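Local coordinates for protein Cas13d (uncultured Ruminococcus sp, PDB 6IV9) that binds CRISPR RNA and, through its two HEPN domains, directs maturation of that RNA and cleavage of target RNA, at residues Y361-I364 against S368-N371; F374-L379 against L406-L411. The protein carries 2 engineered substitutions. All blocks are in the same frame, centred on the assembly; numbering follows the deposited sequence.

Contact 1 of 2, residues Y361-I364 against S368-N371; sequences YDFI and SQKN. With nucleotides of chain B.
Asp362 and Ser368 join the last turns of helix 353-366 to the 3-10 turn that follows. Both donors come from the same serine and go to the same oxygen: Ser368 OG reaches Asp362 OD1 at 2.8 Å, on the syn lone pair of that carboxylate oxygen, the side facing OD2, and Ser368 N meets Asp362 OD1 at 3.0 Å, nearly in line with the C-O bond.

A third hydrogen bond runs from the Gln369 side chain back to the helix backbone. Gln369 NE2 donates a hydrogen bond to Phe363 O over 3.1 Å, fairly straight at 158°, and lands on a lone pair in the carbonyl plane. The chain of Gln369 gets there because it bends at chi2 (-88°).

That bend also brings Gln369 NE2 over one face of the Phe363 ring, the amide and ring planes 24° apart, with Gln369 OE1 3.4 Å from Phe363 CD1.

RNA contact is made by Lys370, whose extended chain brings NZ within 2.8 Å of OP1 of U34 of chain B, a hydrogen bond.

Gripped at Ser368 and Gln369 alike, the turn is tied to the helix just before the phosphate-binding lysine, consistent with its presenting that lysine to the guide RNA.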
loop_
_atom_site.group_PDB
_atom_site.type_symbol
_atom_site.label_atom_id
_atom_site.label_comp_id
_atom_site.label_asym_id
_atom_site.label_seq_id
_atom_site.Cartn_x
_atom_site.Cartn_y
_atom_site.Cartn_z
ATOM N N TYR A 361 -8.288 12.928 -22.038
ATOM C CA TYR A 361 -9.016 11.838 -21.353
ATOM C C TYR A 361 -7.978 10.814 -20.890
ATOM O O TYR A 361 -8.100 10.306 -19.809
ATOM C CB TYR A 361 -10.055 11.169 -22.253
ATOM C CG TYR A 361 -10.807 10.060 -21.572
ATOM C CD1 TYR A 361 -11.934 10.323 -20.827
ATOM C CD2 TYR A 361 -10.381 8.753 -21.639
ATOM C CE1 TYR A 361 -12.624 9.328 -20.169
ATOM C CE2 TYR A 361 -11.054 7.743 -20.982
ATOM C CZ TYR A 361 -12.184 8.028 -20.248
ATOM O OH TYR A 361 -12.872 7.055 -19.606
ATOM N N ASP A 362 -6.990 10.543 -21.730
ATOM C CA ASP A 362 -5.931 9.575 -21.367
ATOM C C ASP A 362 -5.179 10.108 -20.151
ATOM O O ASP A 362 -5.037 9.383 -19.200
ATOM C CB ASP A 362 -4.951 9.397 -22.523
ATOM C CG ASP A 362 -3.773 8.481 -22.249
ATOM O OD1 ASP A 362 -3.294 8.453 -21.129
ATOM O OD2 ASP A 362 -3.337 7.838 -23.180
ATOM N N PHE A 363 -4.824 11.376 -20.177
ATOM C CA PHE A 363 -4.038 11.994 -19.093
ATOM C C PHE A 363 -4.784 11.879 -17.763
ATOM O O PHE A 363 -4.139 11.695 -16.772
ATOM C CB PHE A 363 -3.773 13.449 -19.470
ATOM C CG PHE A 363 -3.051 14.276 -18.444
ATOM C CD1 PHE A 363 -1.677 14.231 -18.339
ATOM C CD2 PHE A 363 -3.744 15.119 -17.607
ATOM C CE1 PHE A 363 -1.018 15.001 -17.406
ATOM C CE2 PHE A 363 -3.083 15.887 -16.673
ATOM C CZ PHE A 363 -1.724 15.821 -16.573
ATOM N N ILE A 364 -6.092 12.096 -17.753
ATOM C CA ILE A 364 -6.880 11.991 -16.494
ATOM C C ILE A 364 -7.149 10.550 -16.043
ATOM O O ILE A 364 -6.862 10.241 -14.915
ATOM C CB ILE A 364 -8.195 12.776 -16.631
ATOM C CG1 ILE A 364 -7.936 14.263 -16.858
ATOM C CG2 ILE A 364 -9.097 12.543 -15.438
ATOM C CD1 ILE A 364 -7.319 14.957 -15.686
ATOM N N SER A 368 -1.331 7.800 -18.907
ATOM C CA SER A 368 -0.242 7.280 -19.778
ATOM C C SER A 368 1.068 8.002 -19.470
ATOM O O SER A 368 2.109 7.429 -19.661
ATOM C CB SER A 368 -0.579 7.365 -21.226
ATOM O OG SER A 368 -1.519 6.388 -21.561
ATOM N N GLN A 369 0.985 9.194 -18.888
ATOM C CA GLN A 369 2.175 9.990 -18.489
ATOM C C GLN A 369 2.933 9.271 -17.363
ATOM O O GLN A 369 4.075 9.608 -17.128
ATOM C CB GLN A 369 1.799 11.414 -18.095
ATOM C CG GLN A 369 1.075 11.516 -16.770
ATOM C CD GLN A 369 -0.415 11.364 -16.935
ATOM O OE1 GLN A 369 -0.892 10.943 -17.969
ATOM N NE2 GLN A 369 -1.158 11.675 -15.893
ATOM N N LYS A 370 2.275 8.323 -16.707
ATOM C CA LYS A 370 2.874 7.573 -15.578
ATOM C C LYS A 370 3.445 6.240 -16.060
ATOM O O LYS A 370 3.810 5.430 -15.223
ATOM C CB LYS A 370 1.853 7.428 -14.457
ATOM C CG LYS A 370 1.667 8.680 -13.630
ATOM C CD LYS A 370 0.563 8.551 -12.651
ATOM C CE LYS A 370 0.505 9.720 -11.708
ATOM N NZ LYS A 370 -0.269 9.406 -10.499
ATOM N N ASN A 371 3.424 6.028 -17.370
ATOM C CA ASN A 371 3.995 4.814 -17.994
ATOM C C ASN A 371 5.064 5.179 -19.039
ATOM O O ASN A 371 5.209 4.435 -19.979
ATOM C CB ASN A 371 2.913 3.865 -18.492
ATOM C CG ASN A 371 3.482 2.492 -18.735
ATOM O OD1 ASN A 371 4.441 2.108 -18.091
ATOM N ND2 ASN A 371 2.943 1.784 -19.703
ATOM P P C B 33 7.161 7.780 -12.159
ATOM O OP1 C B 33 6.447 8.938 -12.738
ATOM O OP2 C B 33 8.139 7.912 -11.053
ATOM O "O5'" C B 33 6.077 6.737 -11.626
ATOM C "C5'" C B 33 4.969 6.339 -12.449
ATOM C "C4'" C B 33 4.205 5.223 -11.829
ATOM O "O4'" C B 33 5.000 4.015 -11.876
ATOM C "C3'" C B 33 3.875 5.370 -10.353
ATOM O "O3'" C B 33 2.726 6.174 -10.171
ATOM C "C2'" C B 33 3.622 3.933 -9.964
ATOM O "O2'" C B 33 2.391 3.431 -10.457
ATOM C "C1'" C B 33 4.758 3.244 -10.708
ATOM N N1 C B 33 5.991 3.153 -9.891
ATOM C C2 C B 33 6.071 2.105 -8.971
ATOM O O2 C B 33 5.095 1.349 -8.842
ATOM N N3 C B 33 7.185 1.972 -8.223
ATOM C C4 C B 33 8.179 2.858 -8.336
ATOM N N4 C B 33 9.275 2.657 -7.617
ATOM C C5 C B 33 8.142 3.913 -9.291
ATOM C C6 C B 33 7.046 4.008 -10.056
ATOM P P U B 43 -7.011 13.331 -10.469
ATOM O OP1 U B 43 -6.430 11.978 -10.800
ATOM O OP2 U B 43 -6.172 14.521 -10.605
ATOM O "O5'" U B 43 -8.282 13.424 -11.415
ATOM C "C5'" U B 43 -9.201 14.522 -11.317
ATOM C "C4'" U B 43 -10.044 14.596 -12.570
ATOM O "O4'" U B 43 -10.881 13.424 -12.553
ATOM C "C3'" U B 43 -11.033 15.773 -12.636
ATOM O "O3'" U B 43 -10.331 16.842 -13.249
ATOM C "C2'" U B 43 -12.166 15.187 -13.492
ATOM O "O2'" U B 43 -11.673 15.145 -14.813
ATOM C "C1'" U B 43 -12.205 13.735 -12.992
ATOM N N1 U B 43 -13.140 13.512 -11.880
ATOM C C2 U B 43 -14.487 13.591 -12.142
ATOM O O2 U B 43 -14.934 13.788 -13.252
ATOM N N3 U B 43 -15.296 13.423 -11.054
ATOM C C4 U B 43 -14.912 13.185 -9.760
ATOM O O4 U B 43 -15.773 13.045 -8.894
ATOM C C5 U B 43 -13.503 13.114 -9.564
ATOM C C6 U B 43 -12.683 13.279 -10.602
ATOM P P U B 34 2.658 7.153 -8.953
ATOM O OP1 U B 34 1.280 7.715 -8.914
ATOM O OP2 U B 34 3.822 8.011 -8.922
ATOM O "O5'" U B 34 2.785 6.124 -7.776
ATOM C "C5'" U B 34 3.308 6.504 -6.495
ATOM C "C4'" U B 34 3.480 5.272 -5.653
ATOM O "O4'" U B 34 4.476 4.375 -6.188
ATOM C "C3'" U B 34 3.939 5.521 -4.223
ATOM O "O3'" U B 34 2.775 5.917 -3.483
ATOM C "C2'" U B 34 4.455 4.141 -3.845
ATOM O "O2'" U B 34 3.367 3.288 -3.523
ATOM C "C1'" U B 34 5.164 3.740 -5.139
ATOM N N1 U B 34 6.571 4.180 -5.197
ATOM C C2 U B 34 7.435 3.482 -4.385
ATOM O O2 U B 34 7.066 2.583 -3.655
ATOM N N3 U B 34 8.729 3.894 -4.440
ATOM C C4 U B 34 9.248 4.907 -5.206
ATOM O O4 U B 34 10.450 5.101 -5.189
ATOM C C5 U B 34 8.301 5.570 -6.048
ATOM C C6 U B 34 7.012 5.207 -5.992
#

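Contact 2 of 2, residues F374-L379 against L406-L411; sequences FSIKKL and LMDFLL. With nucleotides of chain B.
Ser375, the N-cap of helix 376-386, accepts a hydrogen bond on OG from Lys378 N at 2.9 Å; the first residue of that helix, Ile376, packs against Asp408 and Leu411 of helix 400-418. The capping bond is reasonably straight at 153°; chi1 of 172° sets OG anti to the serine's own nitrogen, turned back over the first helical turn. With an alanine here, Lys378 N would probably lose its capping partner and the first turn of the helix would be held less firmly.

The capped end faces the RNA backbone: Ser375 CA is 3.4 Å from OP1 of C33 of chain B. A phosphate beside a helix N-terminus would be expected to gain from the partial positive charge there. Further round the helix, Lys378 forms a salt bridge with Glu440.

Between the helices the packing is largely apolar, and no hydrogen bond crosses. Asp408 and Leu411 stand one turn apart, and Ile376 slides past both in the opposite direction. Its CG2 sits against Asp408 O (3.8 Å) and Asp408 CB and also reaches Leu411 CB, while Ile376 CD1 adds its own contact to Leu411 CB at 4.0 Å. Asp408 thus lends its aliphatic stem to the contact while its carboxylate is engaged elsewhere, OD1 in a salt bridge with Arg380. Leu379, one turn on from Ile376, widens the patch and also touches Tyr443 of helix 436-464. Its share against helix 400-418 is small: Leu379 CB approaches Leu411 CD1 to 4.3 Å.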
loop_
_atom_site.group_PDB
_atom_site.type_symbol
_atom_site.label_atom_id
_atom_site.label_comp_id
_atom_site.label_asym_id
_atom_site.label_seq_id
_atom_site.Cartn_x
_atom_site.Cartn_y
_atom_site.Cartn_z
ATOM N N PHE A 374 9.958 7.635 -16.938
ATOM C CA PHE A 374 10.553 8.755 -16.174
ATOM C C PHE A 374 9.414 9.576 -15.565
ATOM O O PHE A 374 8.306 9.468 -16.020
ATOM C CB PHE A 374 11.496 9.591 -17.030
ATOM C CG PHE A 374 10.891 10.015 -18.332
ATOM C CD1 PHE A 374 10.116 11.150 -18.415
ATOM C CD2 PHE A 374 11.067 9.254 -19.466
ATOM C CE1 PHE A 374 9.548 11.525 -19.616
ATOM C CE2 PHE A 374 10.505 9.631 -20.666
ATOM C CZ PHE A 374 9.742 10.761 -20.733
ATOM N N SER A 375 9.742 10.408 -14.589
ATOM C CA SER A 375 8.713 11.183 -13.869
ATOM C C SER A 375 8.463 12.530 -14.541
ATOM O O SER A 375 9.356 13.325 -14.594
ATOM C CB SER A 375 9.101 11.348 -12.435
ATOM O OG SER A 375 8.251 12.230 -11.767
ATOM N N ILE A 376 7.258 12.716 -15.053
ATOM C CA ILE A 376 6.859 14.017 -15.650
ATOM C C ILE A 376 6.830 15.065 -14.534
ATOM O O ILE A 376 7.348 16.144 -14.716
ATOM C CB ILE A 376 5.504 13.878 -16.352
ATOM C CG1 ILE A 376 5.641 13.110 -17.665
ATOM C CG2 ILE A 376 4.882 15.233 -16.560
ATOM C CD1 ILE A 376 6.441 13.825 -18.702
ATOM N N LYS A 377 6.304 14.688 -13.379
ATOM C CA LYS A 377 6.215 15.601 -12.221
ATOM C C LYS A 377 7.624 16.039 -11.823
ATOM O O LYS A 377 7.813 17.191 -11.537
ATOM C CB LYS A 377 5.543 14.856 -11.073
ATOM C CG LYS A 377 5.625 15.501 -9.707
ATOM C CD LYS A 377 4.814 14.736 -8.701
ATOM C CE LYS A 377 5.048 15.148 -7.268
ATOM N NZ LYS A 377 4.194 14.370 -6.336
ATOM N N LYS A 378 8.580 15.126 -11.825
ATOM C CA LYS A 378 9.947 15.520 -11.421
ATOM C C LYS A 378 10.508 16.535 -12.417
ATOM O O LYS A 378 11.175 17.447 -11.987
ATOM C CB LYS A 378 10.837 14.295 -11.250
ATOM C CG LYS A 378 12.111 14.542 -10.468
ATOM C CD LYS A 378 13.089 13.423 -10.575
ATOM C CE LYS A 378 13.305 12.699 -9.273
ATOM N NZ LYS A 378 13.760 13.624 -8.210
ATOM N N LEU A 379 10.264 16.335 -13.706
ATOM C CA LEU A 379 10.763 17.287 -14.722
ATOM C C LEU A 379 10.108 18.650 -14.492
ATOM O O LEU A 379 10.823 19.633 -14.461
ATOM C CB LEU A 379 10.416 16.760 -16.111
ATOM C CG LEU A 379 11.256 15.586 -16.589
ATOM C CD1 LEU A 379 10.656 14.985 -17.834
ATOM C CD2 LEU A 379 12.689 16.012 -16.835
ATOM N N LEU A 406 -1.998 21.391 -16.348
ATOM C CA LEU A 406 -1.735 21.986 -17.675
ATOM C C LEU A 406 -0.256 21.846 -18.027
ATOM O O LEU A 406 0.027 21.450 -19.124
ATOM C CB LEU A 406 -2.166 23.453 -17.635
ATOM C CG LEU A 406 -3.670 23.649 -17.525
ATOM C CD1 LEU A 406 -4.023 25.055 -17.100
ATOM C CD2 LEU A 406 -4.349 23.281 -18.822
ATOM N N MET A 407 0.635 22.148 -17.096
ATOM C CA MET A 407 2.088 22.043 -17.355
ATOM C C MET A 407 2.474 20.585 -17.613
ATOM O O MET A 407 3.151 20.329 -18.577
ATOM C CB MET A 407 2.874 22.584 -16.161
ATOM C CG MET A 407 2.693 24.067 -15.936
ATOM S SD MET A 407 3.498 24.676 -14.452
ATOM C CE MET A 407 3.429 26.442 -14.721
ATOM N N ASP A 408 1.991 19.670 -16.782
ATOM C CA ASP A 408 2.283 18.224 -16.918
ATOM C C ASP A 408 1.743 17.725 -18.264
ATOM O O ASP A 408 2.406 16.945 -18.902
ATOM C CB ASP A 408 1.705 17.443 -15.737
ATOM C CG ASP A 408 2.440 17.665 -14.425
ATOM O OD1 ASP A 408 3.408 18.407 -14.419
ATOM O OD2 ASP A 408 2.050 17.075 -13.437
ATOM N N PHE A 409 0.572 18.201 -18.666
ATOM C CA PHE A 409 -0.034 17.756 -19.941
ATOM C C PHE A 409 0.849 18.136 -21.132
ATOM O O PHE A 409 0.996 17.326 -22.010
ATOM C CB PHE A 409 -1.438 18.315 -20.110
ATOM C CG PHE A 409 -2.123 17.769 -21.329
ATOM C CD1 PHE A 409 -2.617 16.480 -21.348
ATOM C CD2 PHE A 409 -2.232 18.528 -22.477
ATOM C CE1 PHE A 409 -3.247 15.976 -22.471
ATOM C CE2 PHE A 409 -2.849 18.018 -23.603
ATOM C CZ PHE A 409 -3.356 16.748 -23.595
ATOM N N LEU A 410 1.399 19.342 -21.136
ATOM C CA LEU A 410 2.273 19.764 -22.253
ATOM C C LEU A 410 3.495 18.848 -22.300
ATOM O O LEU A 410 3.860 18.425 -23.364
ATOM C CB LEU A 410 2.734 21.191 -21.984
ATOM C CG LEU A 410 1.684 22.281 -22.139
ATOM C CD1 LEU A 410 2.323 23.635 -21.932
ATOM C CD2 LEU A 410 1.026 22.206 -23.499
ATOM N N LEU A 411 4.095 18.574 -21.149
ATOM C CA LEU A 411 5.279 17.682 -21.093
ATOM C C LEU A 411 4.889 16.275 -21.545
ATOM O O LEU A 411 5.642 15.663 -22.251
ATOM C CB LEU A 411 5.783 17.649 -19.654
ATOM C CG LEU A 411 6.276 18.981 -19.102
ATOM C CD1 LEU A 411 6.946 18.776 -17.764
ATOM C CD2 LEU A 411 7.224 19.640 -20.078
ATOM P P C B 32 13.574 6.689 -12.886
ATOM O OP1 C B 32 13.806 8.167 -12.930
ATOM O OP2 C B 32 13.708 6.000 -11.606
ATOM O "O5'" C B 32 12.183 6.402 -13.560
ATOM C "C5'" C B 32 10.933 6.368 -12.855
ATOM C "C4'" C B 32 9.888 5.789 -13.745
ATOM O "O4'" C B 32 10.186 4.397 -13.977
ATOM C "C3'" C B 32 8.503 5.775 -13.139
ATOM O "O3'" C B 32 7.842 7.015 -13.355
ATOM C "C2'" C B 32 7.845 4.642 -13.891
ATOM O "O2'" C B 32 7.381 5.013 -15.171
ATOM C "C1'" C B 32 8.986 3.641 -13.977
ATOM N N1 C B 32 9.025 2.701 -12.835
ATOM C C2 C B 32 8.018 1.746 -12.722
ATOM O O2 C B 32 7.094 1.755 -13.541
ATOM N N3 C B 32 8.073 0.845 -11.719
ATOM C C4 C B 32 9.093 0.866 -10.858
ATOM N N4 C B 32 9.114 -0.057 -9.894
ATOM C C5 C B 32 10.175 1.783 -10.993
ATOM C C6 C B 32 10.098 2.681 -11.986
ATOM P P C B 33 7.161 7.780 -12.159
ATOM O OP1 C B 33 6.447 8.938 -12.738
ATOM O OP2 C B 33 8.139 7.912 -11.053
ATOM O "O5'" C B 33 6.077 6.737 -11.626
ATOM C "C5'" C B 33 4.969 6.339 -12.449
ATOM C "C4'" C B 33 4.205 5.223 -11.829
ATOM O "O4'" C B 33 5.000 4.015 -11.876
ATOM C "C3'" C B 33 3.875 5.370 -10.353
ATOM O "O3'" C B 33 2.726 6.174 -10.171
ATOM C "C2'" C B 33 3.622 3.933 -9.964
ATOM O "O2'" C B 33 2.391 3.431 -10.457
ATOM C "C1'" C B 33 4.758 3.244 -10.708
ATOM N N1 C B 33 5.991 3.153 -9.891
ATOM C C2 C B 33 6.071 2.105 -8.971
ATOM O O2 C B 33 5.095 1.349 -8.842
ATOM N N3 C B 33 7.185 1.972 -8.223
ATOM C C4 C B 33 8.179 2.858 -8.336
ATOM N N4 C B 33 9.275 2.657 -7.617
ATOM C C5 C B 33 8.142 3.913 -9.291
ATOM C C6 C B 33 7.046 4.008 -10.056
#

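Contact 1 ends just before contact 2 begins along the chain; their centres lie about 11 Å apart, and they touch directly. One part of the joint is aromatic: the rings of Phe363 and Phe409 meet edge to face, with Phe363 CG 3.7 Å from Phe409 CD1. At the far end of the same ring, Phe363 CZ lies 3.9 Å from Asp408 CB, and the loop adds Gln369 O against Ile376 CG1, also 3.9 Å. Helix 400-418, which supplies one side of contact 2, thus also packs on contact 1. On the RNA side both contacts lie along consecutive nucleotides of chain B, C32 to U34, with C33 beside each of them.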